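Local coordinates for protein neural-cadherin (Drosophila melanogaster, PDB 3UBG) that mediates calcium-dependent, homophilic cell-cell adhesion through a string of extracellular cadherin domains, three of which make up this fragment, at residues A[102-107]-A[194-199]; A[142-147]-A[184-189]; A[242-247]-A[292-297]; A[172-177]-A[204-209]. All coordinates share one frame; numbering follows the deposited sequence.

Interaction 1. Residues A[102-107]-A[194-199]; sequences EPPYFI and RFQSTP. With CA (calcium ion), chain D; CA (calcium ion), chain F.
Glu102 and Gln196 meet through a calcium ion, the one of chain D, which takes the backbone O of Glu102 at 2.4 Å and the side-chain OE1 of Gln196 at 2.6 Å. Both are acceptors and do not bond each other; the metal reconciles them. Asn100, Asp134, Asp136 and Asp185 help to complete its shell. Glu102 has a second role: its chain bends at chi2 (-59°) and sends OE2 to the calcium ion of chain F, 2.5 Å away, so that one glutamate serves two metals.

Apolar contact follows along the linker. Pro104 CD lies 3.8 Å from Gln196 CB, its rigid ring suiting an extended chain. Thr198 sets its methyl CG2 over one face of the Phe106 ring, a CH-pi contact 4.2 Å from the centroid and 20° off the normal, while its OG1 comes to CE1.

Thr198 OG1 donates to Pro199 O at 2.8 Å; alongside it, Thr198 CA makes a weaker CA-H...O contact with Pro104 O. A glycine in place of Thr198 would probably strip the Phe106 face of its methyl and leave Pro199 O without this donor.

With no direct hydrogen bond between the segments, metal ligation and packing join them, consistent with a domain junction stiffened by calcium.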
loop_
_atom_site.group_PDB
_atom_site.type_symbol
_atom_site.label_atom_id
_atom_site.label_comp_id
_atom_site.label_asym_id
_atom_site.label_seq_id
_atom_site.Cartn_x
_atom_site.Cartn_y
_atom_site.Cartn_z
ATOM N N GLU A 102 12.613 -1.069 6.876
ATOM C CA GLU A 102 11.240 -1.296 6.419
ATOM C C GLU A 102 11.165 -2.495 5.474
ATOM O O GLU A 102 12.000 -2.659 4.598
ATOM C CB GLU A 102 10.679 -0.045 5.754
ATOM C CG GLU A 102 10.734 1.189 6.639
ATOM C CD GLU A 102 9.951 1.017 7.940
ATOM O OE1 GLU A 102 9.185 0.045 8.065
ATOM O OE2 GLU A 102 10.084 1.863 8.833
ATOM N N PRO A 103 10.167 -3.358 5.663
ATOM C CA PRO A 103 10.078 -4.539 4.793
ATOM C C PRO A 103 9.661 -4.185 3.364
ATOM O O PRO A 103 9.000 -3.171 3.155
ATOM C CB PRO A 103 9.003 -5.391 5.487
ATOM C CG PRO A 103 8.133 -4.385 6.203
ATOM C CD PRO A 103 9.086 -3.304 6.666
ATOM N N PRO A 104 10.052 -5.016 2.377
ATOM C CA PRO A 104 9.563 -4.858 1.000
ATOM C C PRO A 104 8.109 -5.297 0.825
ATOM O O PRO A 104 7.564 -6.026 1.648
ATOM C CB PRO A 104 10.464 -5.796 0.209
ATOM C CG PRO A 104 10.827 -6.861 1.192
ATOM C CD PRO A 104 11.032 -6.111 2.482
ATOM N N TYR A 105 7.495 -4.860 -0.264
ATOM C CA TYR A 105 6.111 -5.157 -0.536
ATOM C C TYR A 105 5.923 -5.337 -2.044
ATOM O O TYR A 105 6.672 -4.767 -2.841
ATOM C CB TYR A 105 5.209 -4.038 -0.001
ATOM C CG TYR A 105 5.543 -2.691 -0.568
ATOM C CD1 TYR A 105 4.861 -2.195 -1.675
ATOM C CD2 TYR A 105 6.553 -1.921 -0.021
ATOM C CE1 TYR A 105 5.167 -0.965 -2.205
ATOM C CE2 TYR A 105 6.871 -0.683 -0.543
ATOM C CZ TYR A 105 6.172 -0.203 -1.632
ATOM O OH TYR A 105 6.490 1.032 -2.178
ATOM N N PHE A 106 4.932 -6.141 -2.431
ATOM C CA PHE A 106 4.681 -6.392 -3.850
ATOM C C PHE A 106 3.866 -5.263 -4.453
ATOM O O PHE A 106 2.946 -4.738 -3.818
ATOM C CB PHE A 106 3.972 -7.731 -4.054
ATOM C CG PHE A 106 4.861 -8.938 -3.871
ATOM C CD1 PHE A 106 4.676 -9.793 -2.805
ATOM C CD2 PHE A 106 5.858 -9.228 -4.790
ATOM C CE1 PHE A 106 5.482 -10.922 -2.641
ATOM C CE2 PHE A 106 6.666 -10.348 -4.641
ATOM C CZ PHE A 106 6.485 -11.191 -3.551
ATOM N N ILE A 107 4.222 -4.871 -5.670
ATOM C CA ILE A 107 3.516 -3.805 -6.364
ATOM C C ILE A 107 2.675 -4.362 -7.520
ATOM O O ILE A 107 1.942 -3.619 -8.178
ATOM C CB ILE A 107 4.487 -2.718 -6.868
ATOM C CG1 ILE A 107 5.440 -3.276 -7.938
ATOM C CG2 ILE A 107 5.275 -2.131 -5.703
ATOM C CD1 ILE A 107 6.321 -2.220 -8.579
ATOM N N ARG A 194 17.905 -14.273 9.025
ATOM C CA ARG A 194 16.822 -13.857 8.132
ATOM C C ARG A 194 16.785 -12.380 7.724
ATOM O O ARG A 194 17.323 -11.515 8.412
ATOM C CB ARG A 194 15.490 -14.267 8.761
ATOM C CG ARG A 194 15.503 -15.720 9.214
ATOM C CD ARG A 194 14.382 -16.044 10.189
ATOM N NE ARG A 194 14.313 -15.088 11.290
ATOM C CZ ARG A 194 13.324 -14.214 11.455
ATOM N NH1 ARG A 194 12.313 -14.186 10.590
ATOM N NH2 ARG A 194 13.339 -13.375 12.487
ATOM N N PHE A 195 16.136 -12.111 6.590
ATOM C CA PHE A 195 15.986 -10.748 6.071
ATOM C C PHE A 195 14.547 -10.278 6.091
ATOM O O PHE A 195 13.621 -11.091 6.176
ATOM C CB PHE A 195 16.481 -10.667 4.633
ATOM C CG PHE A 195 17.904 -11.076 4.463
ATOM C CD1 PHE A 195 18.919 -10.337 5.039
ATOM C CD2 PHE A 195 18.228 -12.200 3.716
ATOM C CE1 PHE A 195 20.229 -10.714 4.875
ATOM C CE2 PHE A 195 19.535 -12.583 3.548
ATOM C CZ PHE A 195 20.540 -11.840 4.128
ATOM N N GLN A 196 14.362 -8.965 5.999
ATOM C CA GLN A 196 13.030 -8.400 5.788
ATOM C C GLN A 196 12.349 -9.000 4.554
ATOM O O GLN A 196 12.979 -9.194 3.517
ATOM C CB GLN A 196 13.098 -6.889 5.610
ATOM C CG GLN A 196 13.800 -6.135 6.709
ATOM C CD GLN A 196 14.417 -4.862 6.167
ATOM O OE1 GLN A 196 14.490 -4.674 4.958
ATOM N NE2 GLN A 196 14.870 -3.993 7.053
ATOM N N SER A 197 11.049 -9.238 4.676
ATOM C CA SER A 197 10.279 -9.987 3.691
ATOM C C SER A 197 8.919 -9.381 3.452
ATOM O O SER A 197 8.251 -8.935 4.381
ATOM C CB SER A 197 10.014 -11.412 4.198
ATOM O OG SER A 197 11.202 -12.162 4.292
ATOM N N THR A 198 8.491 -9.414 2.203
ATOM C CA THR A 198 7.080 -9.315 1.884
ATOM C C THR A 198 6.349 -10.458 2.593
ATOM O O THR A 198 6.978 -11.410 3.051
ATOM C CB THR A 198 6.873 -9.535 0.376
ATOM O OG1 THR A 198 7.136 -10.909 0.046
ATOM C CG2 THR A 198 7.803 -8.638 -0.428
ATOM N N PRO A 199 5.016 -10.384 2.646
ATOM C CA PRO A 199 4.166 -11.549 2.922
ATOM C C PRO A 199 4.368 -12.629 1.853
ATOM O O PRO A 199 4.882 -12.343 0.759
ATOM C CB PRO A 199 2.748 -11.000 2.736
ATOM C CG PRO A 199 2.875 -9.535 2.709
ATOM C CD PRO A 199 4.237 -9.195 2.263
HETATM CA CA CA D . 14.101 -2.513 3.522
HETATM CA CA CA F . 11.751 3.633 9.315
HETATM O O HOH W 1 10.984 3.785 11.947
#

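Interaction 2. Residues A[142-147]-A[184-189]; sequences HYFIVR and EDQNGK. With CA (calcium ion), chain D.
His142 pairs with Glu184 as an antiparallel hydrogen-bonded pair: His142 N donates to Glu184 O at 2.8 Å (164°), and Glu184 N returns a bond to His142 O, also 2.8 Å. The imidazole then lies flat against the Gln186 amide, the planes 15° apart, with Gln186 OE1 3.5 Å above the centre of the ring and Gln186 CG close to His142 CD2. Its ND1 is hydrogen-bonded to Glu158, which fixes the turn of the ring. A flat, polarisable side chain suits this stack.

Two residues on, Phe144 points toward the same partners. Its rim carbon CZ meets Gln186 NE2 at the ring edge, 3.6 Å away, and CE2 comes 3.4 Å from Glu184 OE1. Gln186 bends at chi2 (-149°), which brings NE2 to Glu184 OE1 in a 2.6 Å hydrogen bond. With an alanine here, one face of the His142 ring would probably be uncovered and Glu184 OE1 left without its amide donor.

At the corner that follows, Asp185 OD1 accepts from Asn187 N in an Asx turn while its OD2 binds the calcium ion of chain D. The chemistry thus divides by side: an aromatic and amide patch gathers on the face that carries His142 and Glu184, while the aspartate between Glu184 and Gln186 turns away to serve the metal.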
loop_
_atom_site.group_PDB
_atom_site.type_symbol
_atom_site.label_atom_id
_atom_site.label_comp_id
_atom_site.label_asym_id
_atom_site.label_seq_id
_atom_site.Cartn_x
_atom_site.Cartn_y
_atom_site.Cartn_z
ATOM N N HIS A 142 15.539 -9.489 -3.586
ATOM C CA HIS A 142 15.648 -10.827 -4.163
ATOM C C HIS A 142 14.309 -11.552 -4.168
ATOM O O HIS A 142 13.570 -11.514 -3.190
ATOM C CB HIS A 142 16.682 -11.645 -3.402
ATOM C CG HIS A 142 18.075 -11.127 -3.556
ATOM N ND1 HIS A 142 19.085 -11.862 -4.138
ATOM C CD2 HIS A 142 18.620 -9.934 -3.230
ATOM C CE1 HIS A 142 20.196 -11.149 -4.145
ATOM N NE2 HIS A 142 19.940 -9.974 -3.600
ATOM N N TYR A 143 14.010 -12.212 -5.285
ATOM C CA TYR A 143 12.742 -12.899 -5.488
ATOM C C TYR A 143 12.888 -14.418 -5.308
ATOM O O TYR A 143 13.885 -15.003 -5.729
ATOM C CB TYR A 143 12.188 -12.564 -6.875
ATOM C CG TYR A 143 11.918 -11.096 -7.108
ATOM C CD1 TYR A 143 10.739 -10.504 -6.660
ATOM C CD2 TYR A 143 12.826 -10.300 -7.798
ATOM C CE1 TYR A 143 10.474 -9.152 -6.876
ATOM C CE2 TYR A 143 12.574 -8.956 -8.027
ATOM C CZ TYR A 143 11.394 -8.375 -7.552
ATOM O OH TYR A 143 11.123 -7.029 -7.768
ATOM N N PHE A 144 11.899 -15.050 -4.680
ATOM C CA PHE A 144 11.954 -16.483 -4.386
ATOM C C PHE A 144 10.596 -17.182 -4.450
ATOM O O PHE A 144 9.564 -16.637 -4.026
ATOM C CB PHE A 144 12.523 -16.736 -2.987
ATOM C CG PHE A 144 13.899 -16.200 -2.785
ATOM C CD1 PHE A 144 14.999 -16.877 -3.278
ATOM C CD2 PHE A 144 14.099 -15.020 -2.092
ATOM C CE1 PHE A 144 16.282 -16.379 -3.098
ATOM C CE2 PHE A 144 15.381 -14.519 -1.901
ATOM C CZ PHE A 144 16.472 -15.194 -2.408
ATOM N N ILE A 145 10.613 -18.409 -4.962
ATOM C CA ILE A 145 9.533 -19.351 -4.710
ATOM C C ILE A 145 9.811 -20.029 -3.371
ATOM O O ILE A 145 10.924 -20.507 -3.143
ATOM C CB ILE A 145 9.494 -20.428 -5.788
ATOM C CG1 ILE A 145 9.134 -19.807 -7.143
ATOM C CG2 ILE A 145 8.524 -21.529 -5.402
ATOM C CD1 ILE A 145 9.494 -20.679 -8.316
ATOM N N VAL A 146 8.822 -20.064 -2.479
ATOM C CA VAL A 146 9.001 -20.739 -1.197
ATOM C C VAL A 146 8.205 -22.050 -1.060
ATOM O O VAL A 146 8.647 -22.998 -0.396
ATOM C CB VAL A 146 8.727 -19.791 0.002
ATOM C CG1 VAL A 146 9.639 -18.577 -0.078
ATOM C CG2 VAL A 146 7.263 -19.386 0.063
ATOM N N ARG A 147 7.028 -22.089 -1.673
ATOM C CA ARG A 147 6.270 -23.326 -1.818
ATOM C C ARG A 147 6.022 -23.542 -3.308
ATOM O O ARG A 147 5.442 -22.683 -3.965
ATOM C CB ARG A 147 4.931 -23.270 -1.064
ATOM C CG ARG A 147 4.987 -23.599 0.448
ATOM C CD ARG A 147 3.593 -23.975 1.027
ATOM N NE ARG A 147 3.315 -25.405 0.890
ATOM C CZ ARG A 147 2.099 -25.961 0.802
ATOM N NH1 ARG A 147 0.994 -25.216 0.829
ATOM N NH2 ARG A 147 1.989 -27.285 0.673
ATOM N N GLU A 184 12.714 -10.578 -0.665
ATOM C CA GLU A 184 13.507 -10.180 0.480
ATOM C C GLU A 184 14.293 -8.932 0.151
ATOM O O GLU A 184 14.724 -8.751 -0.981
ATOM C CB GLU A 184 14.509 -11.263 0.845
ATOM C CG GLU A 184 13.925 -12.524 1.423
ATOM C CD GLU A 184 15.006 -13.542 1.701
ATOM O OE1 GLU A 184 16.141 -13.346 1.195
ATOM O OE2 GLU A 184 14.725 -14.529 2.414
ATOM N N ASP A 185 14.491 -8.076 1.142
ATOM C CA ASP A 185 15.493 -7.033 1.021
ATOM C C ASP A 185 16.720 -7.576 1.738
ATOM O O ASP A 185 16.753 -7.649 2.968
ATOM C CB ASP A 185 15.015 -5.711 1.632
ATOM C CG ASP A 185 16.106 -4.644 1.647
ATOM O OD1 ASP A 185 17.188 -4.878 1.067
ATOM O OD2 ASP A 185 15.875 -3.557 2.217
ATOM N N GLN A 186 17.715 -7.992 0.964
ATOM C CA GLN A 186 18.900 -8.607 1.532
ATOM C C GLN A 186 19.899 -7.575 2.053
ATOM O O GLN A 186 21.036 -7.905 2.382
ATOM C CB GLN A 186 19.533 -9.576 0.536
ATOM C CG GLN A 186 18.532 -10.598 0.041
ATOM C CD GLN A 186 19.150 -11.944 -0.308
ATOM O OE1 GLN A 186 20.321 -12.032 -0.683
ATOM N NE2 GLN A 186 18.351 -13.003 -0.189
ATOM N N ASN A 187 19.456 -6.324 2.142
ATOM C CA ASN A 187 20.203 -5.307 2.870
ATOM C C ASN A 187 19.647 -5.009 4.256
ATOM O O ASN A 187 20.141 -4.111 4.929
ATOM C CB ASN A 187 20.270 -4.010 2.082
ATOM C CG ASN A 187 21.397 -4.003 1.093
ATOM O OD1 ASN A 187 22.094 -5.010 0.924
ATOM N ND2 ASN A 187 21.587 -2.869 0.419
ATOM N N GLY A 188 18.623 -5.750 4.676
ATOM C CA GLY A 188 17.977 -5.496 5.956
ATOM C C GLY A 188 17.737 -6.759 6.770
ATOM O O GLY A 188 16.817 -7.528 6.479
ATOM N N LYS A 189 18.562 -6.980 7.791
ATOM C CA LYS A 189 18.453 -8.200 8.592
ATOM C C LYS A 189 17.358 -8.113 9.654
ATOM O O LYS A 189 16.950 -7.022 10.054
ATOM C CB LYS A 189 19.792 -8.527 9.252
ATOM C CG LYS A 189 20.942 -8.648 8.272
ATOM C CD LYS A 189 22.134 -9.374 8.883
ATOM C CE LYS A 189 23.374 -9.239 7.999
ATOM N NZ LYS A 189 23.153 -9.717 6.595
HETATM CA CA CA D . 14.101 -2.513 3.522
#

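Interaction 3. Residues A[242-247]-A[292-297]; sequences ADREIR and ATEDSG
Ile246 and Glu294 face each other as an antiparallel non-hydrogen-bonded pair, and their side chains cross obliquely. The isoleucine CD1 rests on the glutamate CG at 3.5 Å, while CG2, anti to the backbone N, reaches Ala292 CB at 3.7 Å; a branched side chain thus covers two neighbours. The polar end of Glu294 runs past this apolar part to a hydrogen bond with Ser240 OG.

Arg244, bent at chi2 (-67°), lays its CD against Ser296 CB, 3.5 Å away. Arg247 instead runs out extended, its CD 3.1 Å from Asp295 OD1; the guanidinium and carboxylate planes are 52° apart and NE stays 4.4 Å from OD1, short of a salt bridge.

Between the backbones, Arg247 and Thr293 exchange two straight bonds, and Asp295 N donates to Glu245 O. Strand 246-252, an edge strand in the beta sandwich of the fragment's third cadherin domain, is thereby fastened to strand 285-294, which in turn adjoins strand 300-309, while Pro212 in a loop touches both Ile246 and Glu294.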
loop_
_atom_site.group_PDB
_atom_site.type_symbol
_atom_site.label_atom_id
_atom_site.label_comp_id
_atom_site.label_asym_id
_atom_site.label_seq_id
_atom_site.Cartn_x
_atom_site.Cartn_y
_atom_site.Cartn_z
ATOM N N ALA A 242 -6.330 -12.737 -22.042
ATOM C CA ALA A 242 -6.048 -12.900 -23.461
ATOM C C ALA A 242 -6.364 -11.593 -24.190
ATOM O O ALA A 242 -6.624 -11.571 -25.397
ATOM C CB ALA A 242 -6.836 -14.063 -24.044
ATOM N N ASP A 243 -6.329 -10.505 -23.431
ATOM C CA ASP A 243 -6.577 -9.178 -23.964
ATOM C C ASP A 243 -7.815 -9.149 -24.858
ATOM O O ASP A 243 -7.810 -8.535 -25.921
ATOM C CB ASP A 243 -5.342 -8.680 -24.724
ATOM C CG ASP A 243 -5.318 -7.172 -24.875
ATOM O OD1 ASP A 243 -5.977 -6.488 -24.064
ATOM O OD2 ASP A 243 -4.634 -6.676 -25.793
ATOM N N ARG A 244 -8.875 -9.821 -24.420
ATOM C CA ARG A 244 -10.158 -9.753 -25.100
ATOM C C ARG A 244 -10.856 -8.496 -24.631
ATOM O O ARG A 244 -10.470 -7.904 -23.628
ATOM C CB ARG A 244 -11.036 -10.977 -24.792
ATOM C CG ARG A 244 -10.494 -12.327 -25.265
ATOM C CD ARG A 244 -10.442 -12.436 -26.792
ATOM N NE ARG A 244 -10.083 -13.789 -27.230
ATOM C CZ ARG A 244 -8.840 -14.195 -27.503
ATOM N NH1 ARG A 244 -7.808 -13.354 -27.397
ATOM N NH2 ARG A 244 -8.627 -15.453 -27.882
ATOM N N GLU A 245 -11.882 -8.083 -25.360
ATOM C CA GLU A 245 -12.622 -6.877 -25.023
ATOM C C GLU A 245 -13.515 -7.172 -23.823
ATOM O O GLU A 245 -14.167 -8.208 -23.771
ATOM C CB GLU A 245 -13.447 -6.415 -26.233
ATOM C CG GLU A 245 -14.579 -5.453 -25.923
ATOM C CD GLU A 245 -14.220 -4.001 -26.209
ATOM O OE1 GLU A 245 -13.046 -3.731 -26.552
ATOM O OE2 GLU A 245 -15.116 -3.131 -26.089
ATOM N N ILE A 246 -13.519 -6.266 -22.853
ATOM C CA ILE A 246 -14.315 -6.440 -21.643
ATOM C C ILE A 246 -15.540 -5.535 -21.679
ATOM O O ILE A 246 -15.434 -4.348 -21.976
ATOM C CB ILE A 246 -13.490 -6.097 -20.379
ATOM C CG1 ILE A 246 -12.356 -7.103 -20.176
ATOM C CG2 ILE A 246 -14.390 -6.018 -19.146
ATOM C CD1 ILE A 246 -12.837 -8.511 -19.854
ATOM N N ARG A 247 -16.702 -6.096 -21.374
ATOM C CA ARG A 247 -17.917 -5.299 -21.250
ATOM C C ARG A 247 -18.405 -5.290 -19.800
ATOM O O ARG A 247 -18.590 -6.346 -19.192
ATOM C CB ARG A 247 -19.004 -5.836 -22.184
ATOM C CG ARG A 247 -20.131 -4.848 -22.426
ATOM C CD ARG A 247 -20.930 -5.162 -23.696
ATOM N NE ARG A 247 -21.855 -4.076 -24.017
ATOM C CZ ARG A 247 -22.997 -3.849 -23.369
ATOM N NH1 ARG A 247 -23.366 -4.635 -22.358
ATOM N NH2 ARG A 247 -23.772 -2.830 -23.729
ATOM N N ALA A 292 -17.773 -8.292 -15.309
ATOM C CA ALA A 292 -16.925 -8.077 -16.477
ATOM C C ALA A 292 -17.020 -9.276 -17.407
ATOM O O ALA A 292 -16.547 -10.360 -17.084
ATOM C CB ALA A 292 -15.480 -7.844 -16.063
ATOM N N THR A 293 -17.629 -9.076 -18.567
ATOM C CA THR A 293 -17.798 -10.166 -19.515
ATOM C C THR A 293 -16.856 -9.990 -20.686
ATOM O O THR A 293 -16.786 -8.911 -21.278
ATOM C CB THR A 293 -19.243 -10.243 -20.033
ATOM O OG1 THR A 293 -20.142 -10.329 -18.922
ATOM C CG2 THR A 293 -19.426 -11.466 -20.906
ATOM N N GLU A 294 -16.113 -11.043 -21.003
ATOM C CA GLU A 294 -15.303 -11.041 -22.209
ATOM C C GLU A 294 -16.237 -11.232 -23.394
ATOM O O GLU A 294 -16.659 -12.354 -23.704
ATOM C CB GLU A 294 -14.219 -12.123 -22.167
ATOM C CG GLU A 294 -13.011 -11.731 -21.338
ATOM C CD GLU A 294 -11.982 -12.842 -21.226
ATOM O OE1 GLU A 294 -12.280 -13.991 -21.613
ATOM O OE2 GLU A 294 -10.862 -12.564 -20.748
ATOM N N ASP A 295 -16.586 -10.121 -24.035
ATOM C CA ASP A 295 -17.527 -10.172 -25.141
ATOM C C ASP A 295 -16.823 -10.451 -26.455
ATOM O O ASP A 295 -17.236 -9.990 -27.520
ATOM C CB ASP A 295 -18.421 -8.931 -25.194
ATOM C CG ASP A 295 -19.751 -9.158 -24.490
ATOM O OD1 ASP A 295 -20.278 -8.202 -23.878
ATOM O OD2 ASP A 295 -20.261 -10.307 -24.542
ATOM N N SER A 296 -15.737 -11.207 -26.347
ATOM C CA SER A 296 -15.202 -11.945 -27.473
ATOM C C SER A 296 -15.448 -13.415 -27.144
ATOM O O SER A 296 -14.547 -14.254 -27.248
ATOM C CB SER A 296 -13.716 -11.642 -27.691
ATOM O OG SER A 296 -13.521 -10.315 -28.162
ATOM N N GLY A 297 -16.676 -13.691 -26.698
ATOM C CA GLY A 297 -17.180 -15.043 -26.498
ATOM C C GLY A 297 -16.902 -15.759 -25.182
ATOM O O GLY A 297 -15.874 -16.428 -25.042
#

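Interaction 4. Residues A[172-177]-A[204-209]; sequences QLDMEY and SIVGGK
Gly207 O is gripped by two backbone donors, Asp174 N at 3.0 Å from across the contact and Lys209 N, also at 3.0 Å, from its own segment; they arrive from opposite faces of the carbonyl plane. Gly207 N in turn donates to Met175 O. A side chain on Gly207 would probably run into Gln172 O, and Gly208 adopts a positive phi (83°) with Leu173 CD1 close by, so glycine suits both places.

The partner is a type II turn from Gln172 to Met175, in which Asp174 takes the positive-phi position. Tyr177 steadies it: its OH accepts from Gln172 N at 2.8 Å, and Met175 CG lies 3.8 Å above one face of the ring, toward the rim. Tyr177 N donates to Ile205 O at 2.7 Å, in an antiparallel hydrogen-bonded pair. On the other face of the sheet Ser204 OG donates to Glu176 OE2 at 2.9 Å, from the anti side of the carboxylate and tilted out of its plane, while Glu176 OE1 makes a salt bridge to Arg202.

Strand 195-207 thus sits between strand 176-185 and the parallel strand 113-117, to which Val206 bonds through its backbone. Tyr177 and Ile205 face inward onto Phe154, in strand 154-156 of the second sheet of this beta sandwich.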
loop_
_atom_site.group_PDB
_atom_site.type_symbol
_atom_site.label_atom_id
_atom_site.label_comp_id
_atom_site.label_asym_id
_atom_site.label_seq_id
_atom_site.Cartn_x
_atom_site.Cartn_y
_atom_site.Cartn_z
ATOM N N GLN A 172 -1.875 -28.643 -18.542
ATOM C CA GLN A 172 -3.231 -29.145 -18.682
ATOM C C GLN A 172 -4.249 -28.024 -18.634
ATOM O O GLN A 172 -4.239 -27.191 -17.728
ATOM C CB GLN A 172 -3.526 -30.181 -17.600
ATOM C CG GLN A 172 -5.006 -30.518 -17.454
ATOM C CD GLN A 172 -5.486 -31.506 -18.499
ATOM O OE1 GLN A 172 -4.845 -32.534 -18.737
ATOM N NE2 GLN A 172 -6.617 -31.197 -19.134
ATOM N N LEU A 173 -5.127 -28.008 -19.625
ATOM C CA LEU A 173 -6.169 -27.000 -19.717
ATOM C C LEU A 173 -6.961 -26.908 -18.411
ATOM O O LEU A 173 -7.341 -27.924 -17.823
ATOM C CB LEU A 173 -7.093 -27.316 -20.893
ATOM C CG LEU A 173 -8.330 -26.446 -21.102
ATOM C CD1 LEU A 173 -7.965 -24.977 -21.283
ATOM C CD2 LEU A 173 -9.109 -26.954 -22.296
ATOM N N ASP A 174 -7.189 -25.676 -17.964
ATOM C CA ASP A 174 -7.973 -25.381 -16.766
ATOM C C ASP A 174 -7.390 -25.964 -15.470
ATOM O O ASP A 174 -8.050 -25.954 -14.443
ATOM C CB ASP A 174 -9.445 -25.786 -16.951
ATOM C CG ASP A 174 -10.354 -25.242 -15.842
ATOM O OD1 ASP A 174 -9.919 -24.354 -15.076
ATOM O OD2 ASP A 174 -11.515 -25.692 -15.740
ATOM N N MET A 175 -6.158 -26.459 -15.514
ATOM C CA MET A 175 -5.485 -26.872 -14.290
ATOM C C MET A 175 -4.762 -25.695 -13.597
ATOM O O MET A 175 -4.191 -24.802 -14.258
ATOM C CB MET A 175 -4.510 -28.014 -14.552
ATOM C CG MET A 175 -3.752 -28.459 -13.298
ATOM S SD MET A 175 -2.924 -30.039 -13.556
ATOM C CE MET A 175 -1.873 -30.146 -12.112
ATOM N N GLU A 176 -4.797 -25.692 -12.263
ATOM C CA GLU A 176 -4.167 -24.626 -11.516
ATOM C C GLU A 176 -2.803 -25.033 -10.996
ATOM O O GLU A 176 -2.667 -25.989 -10.243
ATOM C CB GLU A 176 -5.047 -24.141 -10.368
ATOM C CG GLU A 176 -4.543 -22.833 -9.754
ATOM C CD GLU A 176 -5.193 -22.513 -8.422
ATOM O OE1 GLU A 176 -5.144 -23.375 -7.511
ATOM O OE2 GLU A 176 -5.758 -21.407 -8.295
ATOM N N TYR A 177 -1.783 -24.304 -11.421
ATOM C CA TYR A 177 -0.452 -24.511 -10.894
ATOM C C TYR A 177 -0.206 -23.399 -9.900
ATOM O O TYR A 177 -0.269 -22.216 -10.258
ATOM C CB TYR A 177 0.584 -24.526 -12.019
ATOM C CG TYR A 177 0.226 -25.526 -13.087
ATOM C CD1 TYR A 177 -0.668 -25.192 -14.098
ATOM C CD2 TYR A 177 0.742 -26.816 -13.064
ATOM C CE1 TYR A 177 -1.025 -26.101 -15.060
ATOM C CE2 TYR A 177 0.398 -27.739 -14.033
ATOM C CZ TYR A 177 -0.487 -27.373 -15.029
ATOM O OH TYR A 177 -0.841 -28.272 -16.000
ATOM N N SER A 204 -1.309 -17.835 -8.864
ATOM C CA SER A 204 -2.192 -18.777 -9.528
ATOM C C SER A 204 -1.919 -18.798 -11.047
ATOM O O SER A 204 -2.130 -17.802 -11.738
ATOM C CB SER A 204 -3.636 -18.371 -9.257
ATOM O OG SER A 204 -4.541 -19.275 -9.851
ATOM N N ILE A 205 -1.440 -19.931 -11.549
ATOM C CA ILE A 205 -1.189 -20.096 -12.976
ATOM C C ILE A 205 -2.086 -21.165 -13.581
ATOM O O ILE A 205 -1.960 -22.346 -13.268
ATOM C CB ILE A 205 0.261 -20.480 -13.233
ATOM C CG1 ILE A 205 1.183 -19.597 -12.383
ATOM C CG2 ILE A 205 0.574 -20.391 -14.725
ATOM C CD1 ILE A 205 2.656 -19.761 -12.685
ATOM N N VAL A 206 -3.000 -20.751 -14.444
ATOM C CA VAL A 206 -3.929 -21.694 -15.050
ATOM C C VAL A 206 -3.532 -22.047 -16.477
ATOM O O VAL A 206 -3.144 -21.179 -17.251
ATOM C CB VAL A 206 -5.355 -21.132 -15.068
ATOM C CG1 VAL A 206 -6.273 -22.043 -15.889
ATOM C CG2 VAL A 206 -5.856 -20.961 -13.661
ATOM N N GLY A 207 -3.645 -23.324 -16.827
ATOM C CA GLY A 207 -3.336 -23.766 -18.181
ATOM C C GLY A 207 -4.347 -23.285 -19.204
ATOM O O GLY A 207 -5.555 -23.357 -18.980
ATOM N N GLY A 208 -3.850 -22.772 -20.325
ATOM C CA GLY A 208 -4.705 -22.388 -21.428
ATOM C C GLY A 208 -5.311 -21.016 -21.257
ATOM O O GLY A 208 -4.835 -20.041 -21.824
ATOM N N LYS A 209 -6.367 -20.929 -20.463
ATOM C CA LYS A 209 -7.112 -19.682 -20.353
ATOM C C LYS A 209 -7.870 -19.617 -19.043
ATOM O O LYS A 209 -8.022 -20.634 -18.377
ATOM C CB LYS A 209 -8.060 -19.531 -21.553
ATOM C CG LYS A 209 -8.659 -20.852 -22.038
ATOM C CD LYS A 209 -9.360 -20.714 -23.397
ATOM C CE LYS A 209 -8.792 -21.696 -24.446
ATOM N NZ LYS A 209 -7.443 -21.299 -24.986
#

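How the interactions relate
Interactions 1, 2 and 4 all involve the middle cadherin domain, and interaction 3 belongs to the domain that follows. Interactions 1 and 2 touch, with centres 7 Å apart, and share the calcium ion of chain D at the junction with the preceding domain; the segments of interaction 2 fall between those of interaction 1 in sequence. Interaction 4 lies at the far end of the same sheet, about 28 Å from interaction 1 between centres, and reuses strands 176-185 and 195-207. Interaction 3 comes later in the chain, its centre about 19 Å from that of interaction 4. One sandwich therefore spans from a calcium-bound junction to the next domain.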